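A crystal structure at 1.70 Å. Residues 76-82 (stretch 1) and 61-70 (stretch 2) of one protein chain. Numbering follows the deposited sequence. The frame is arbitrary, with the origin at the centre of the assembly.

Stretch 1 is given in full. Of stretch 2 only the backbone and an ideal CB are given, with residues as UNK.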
# COMPACT_ATOMS: atom_id res chain seq x y z
N LYS A 76 0.74 5.24 -10.65
CA LYS A 76 1.71 6.02 -9.88
C LYS A 76 1.80 5.45 -8.47
O LYS A 76 0.94 4.73 -8.03
CB LYS A 76 1.34 7.49 -9.86
CG LYS A 76 1.48 8.13 -11.23
CD LYS A 76 1.43 9.63 -11.20
CE LYS A 76 2.61 10.22 -10.39
NZ LYS A 76 3.91 10.24 -11.17
N HIS A 77 2.92 5.70 -7.79
CA HIS A 77 3.07 5.26 -6.43
C HIS A 77 3.96 6.23 -5.66
O HIS A 77 4.66 7.05 -6.24
CB HIS A 77 3.66 3.83 -6.34
CG HIS A 77 5.12 3.74 -6.75
ND1 HIS A 77 5.54 3.63 -8.07
CD2 HIS A 77 6.25 3.82 -6.01
CE1 HIS A 77 6.86 3.62 -8.11
NE2 HIS A 77 7.32 3.73 -6.88
N VAL A 78 3.88 6.14 -4.33
CA VAL A 78 4.83 6.80 -3.44
C VAL A 78 5.41 5.72 -2.53
O VAL A 78 4.68 4.93 -1.93
CB VAL A 78 4.15 7.99 -2.68
CG1 VAL A 78 5.06 8.49 -1.49
CG2 VAL A 78 3.75 9.12 -3.67
N LEU A 79 6.74 5.70 -2.39
CA LEU A 79 7.40 4.80 -1.51
C LEU A 79 7.90 5.67 -0.37
O LEU A 79 8.65 6.63 -0.59
CB LEU A 79 8.57 4.10 -2.23
CG LEU A 79 9.65 3.37 -1.43
CD1 LEU A 79 9.03 2.26 -0.67
CD2 LEU A 79 10.75 2.85 -2.36
N GLY A 80 7.43 5.34 0.83
CA GLY A 80 7.75 6.04 2.06
C GLY A 80 6.73 7.10 2.48
O GLY A 80 5.91 7.55 1.67
N TYR A 81 6.77 7.47 3.76
CA TYR A 81 5.95 8.55 4.24
C TYR A 81 6.52 9.90 3.87
O TYR A 81 7.59 10.35 4.39
CB TYR A 81 5.79 8.47 5.76
CG TYR A 81 4.92 9.56 6.32
CD1 TYR A 81 3.57 9.59 6.07
CD2 TYR A 81 5.44 10.56 7.12
CE1 TYR A 81 2.79 10.58 6.56
CE2 TYR A 81 4.63 11.53 7.68
CZ TYR A 81 3.32 11.54 7.39
OH TYR A 81 2.50 12.51 7.97
N ASN A 82 5.92 10.53 2.90
CA ASN A 82 6.30 11.88 2.50
C ASN A 82 5.02 12.59 2.22
O ASN A 82 4.33 12.25 1.27
CB ASN A 82 7.11 11.89 1.23
CG ASN A 82 7.50 13.33 0.78
OD1 ASN A 82 6.72 14.04 0.16
ND2 ASN A 82 8.71 13.74 1.11
N UNK A 61 7.27 -5.24 -7.37
CA UNK A 61 6.93 -4.96 -8.76
C UNK A 61 6.42 -3.54 -8.95
O UNK A 61 6.55 -3.01 -10.03
CB UNK A 61 5.88 -5.96 -9.25
N UNK A 62 5.88 -2.92 -7.90
CA UNK A 62 5.42 -1.53 -7.94
C UNK A 62 6.59 -0.52 -7.66
O UNK A 62 6.84 0.36 -8.45
CB UNK A 62 4.30 -1.34 -6.92
N UNK A 63 7.34 -0.69 -6.58
CA UNK A 63 8.34 0.33 -6.16
C UNK A 63 9.80 0.00 -6.57
O UNK A 63 10.65 0.87 -6.48
CB UNK A 63 8.28 0.49 -4.64
N UNK A 64 10.08 -1.24 -6.96
CA UNK A 64 11.43 -1.68 -7.23
C UNK A 64 12.23 -1.94 -6.01
O UNK A 64 13.39 -2.31 -6.11
CB UNK A 64 12.16 -0.65 -8.09
N UNK A 65 11.58 -1.85 -4.85
CA UNK A 65 12.22 -2.06 -3.56
C UNK A 65 11.46 -3.12 -2.72
O UNK A 65 10.37 -3.60 -3.12
CB UNK A 65 12.30 -0.73 -2.80
N UNK A 66 12.10 -3.53 -1.64
CA UNK A 66 11.41 -4.34 -0.65
C UNK A 66 11.14 -3.52 0.62
O UNK A 66 11.18 -4.05 1.76
CB UNK A 66 12.23 -5.59 -0.32
N UNK A 67 10.85 -2.24 0.43
CA UNK A 67 10.46 -1.36 1.54
C UNK A 67 9.00 -0.95 1.51
O UNK A 67 8.31 -1.03 0.49
CB UNK A 67 11.33 -0.10 1.53
N UNK A 68 8.57 -0.48 2.67
CA UNK A 68 7.20 0.03 2.85
C UNK A 68 7.30 1.27 3.76
O UNK A 68 8.32 1.45 4.40
CB UNK A 68 6.28 -1.03 3.45
N UNK A 69 6.25 2.14 3.78
CA UNK A 69 4.96 1.99 3.04
C UNK A 69 5.06 2.23 1.55
O UNK A 69 5.92 2.94 1.09
CB UNK A 69 3.92 2.96 3.61
N UNK A 70 4.16 1.59 0.79
CA UNK A 70 3.95 1.95 -0.62
C UNK A 70 2.48 2.27 -0.80
O UNK A 70 1.59 1.53 -0.33
CB UNK A 70 4.39 0.83 -1.56

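Position 61 lies in the last turn of a helix, and its CB has no atom of stretch 1 within 5.5 Å. Nothing in stretch 1 restricts the choice, and many residues would serve. It is Ser61, whose OG is hydrogen-bonded elsewhere in the structure.

At position 62 the CA-to-CB bond points sideways, and the ideal CB is 5.1 Å from His77 CG. An aliphatic side chain of moderate size could cover the base of the imidazole, and a branched one would do so close to the backbone. The residue is Ile62. Its CG2 packs 3.7 Å from His77 CB, while the end of the side chain leads away. The backbone contributes as well: O of Ile62 lies over one face of the ring, 3.3 Å from His77 CE1.

Position 63 points toward stretch 1, with its CB 4.1 Å from both His77 NE2 and Leu79 CD2. Such close neighbours favour a small residue: alanine, serine, perhaps cysteine or threonine. Ser63 fits, its CB 4.0 Å from Leu79 CD2. With chi1 in p, its OG hydrogen-bonds to the side chain at position 65. A water joins the two stretches here, 2.8 Å from both Ser63 O and His77 NE2, and donates to the carbonyl.

Position 64 leaves the helix with phi of 77° and psi of 5°, a conformation that by itself favours glycine, although asparagine can adopt it. Stretch 1 is out of reach. The residue is Gly64.

At position 65 the CB points toward Leu79, 3.9 Å from CD2. A small side chain suits this spot, and a polar one could also serve the turn. Ser65 does both: its OG touches Leu79 CD2 at 3.4 Å and accepts a hydrogen bond of 3.0 Å from the backbone N of position 67. Ser65 OG lies 2.9 Å from Ser63 OG, a hydrogen bond in which either could be the donor.

Position 66 points away into space free of stretch 1, so even a large residue is possible. It is Tyr66, its OH hydrogen-bonded elsewhere in the structure.

Position 67 turns back toward Leu79, its CB 4.0 Å from CD1; small residues fit easily. Ser67 touches that methyl through its CB, and its O lies 3.6 Å from Leu79 CD1.

Position 68 points away, and stretch 1 sets little limit. The extended backbone, phi -141° and psi 162°, is one that beta-branched residues take readily, though many others would do. The residue is Val68, whose side chain stays out of contact with stretch 1.

Position 69 needs no free N-H for stretch 1; its carbonyl accepts a hydrogen bond of 2.8 Å from Gly80 N to O of residue 69. The peptide bond before it is cis, which strongly suggests proline. Pro69 also sets its CG 3.7 Å from Tyr81 N.

Position 70 pairs with Leu79 in an antiparallel, non-hydrogen-bonded bridge, the two side chains on the same face of the sheet. Extended backbone angles and the nearby leucine favour a beta-branched aliphatic residue. Val70 places CG2 3.6 Å from Leu79 CD1 and CG1 4.2 Å from His77 CB, while its CA makes a CA-H...O contact with Val78 O at 3.3 Å.

Stretch 2 61-70: SISGSYSVPV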
# COMPACT_ATOMS: atom_id res chain seq x y z
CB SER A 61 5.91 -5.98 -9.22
OG SER A 61 4.61 -5.66 -8.83
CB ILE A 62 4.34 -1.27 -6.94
CG1 ILE A 62 3.10 -2.13 -7.28
CG2 ILE A 62 4.05 0.19 -6.93
CD1 ILE A 62 2.17 -2.36 -6.11
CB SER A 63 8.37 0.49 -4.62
OG SER A 63 8.90 -0.68 -3.99
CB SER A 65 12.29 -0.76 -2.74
OG SER A 65 11.08 -0.56 -2.04
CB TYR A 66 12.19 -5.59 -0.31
CG TYR A 66 12.27 -6.52 -1.47
CD1 TYR A 66 11.19 -7.31 -1.83
CD2 TYR A 66 13.38 -6.56 -2.25
CE1 TYR A 66 11.25 -8.13 -2.91
CE2 TYR A 66 13.46 -7.40 -3.33
CZ TYR A 66 12.37 -8.18 -3.67
OH TYR A 66 12.50 -8.97 -4.78
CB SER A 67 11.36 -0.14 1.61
OG SER A 67 12.70 -0.54 1.81
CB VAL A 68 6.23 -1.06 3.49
CG1 VAL A 68 5.98 -2.23 2.50
CG2 VAL A 68 6.85 -1.60 4.74
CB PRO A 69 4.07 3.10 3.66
CG PRO A 69 5.10 4.18 4.05
CD PRO A 69 6.23 3.37 4.61
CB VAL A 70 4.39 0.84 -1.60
CG1 VAL A 70 3.97 1.17 -3.09
CG2 VAL A 70 5.88 0.65 -1.46
O HOH W 1 9.87 3.44 -5.85
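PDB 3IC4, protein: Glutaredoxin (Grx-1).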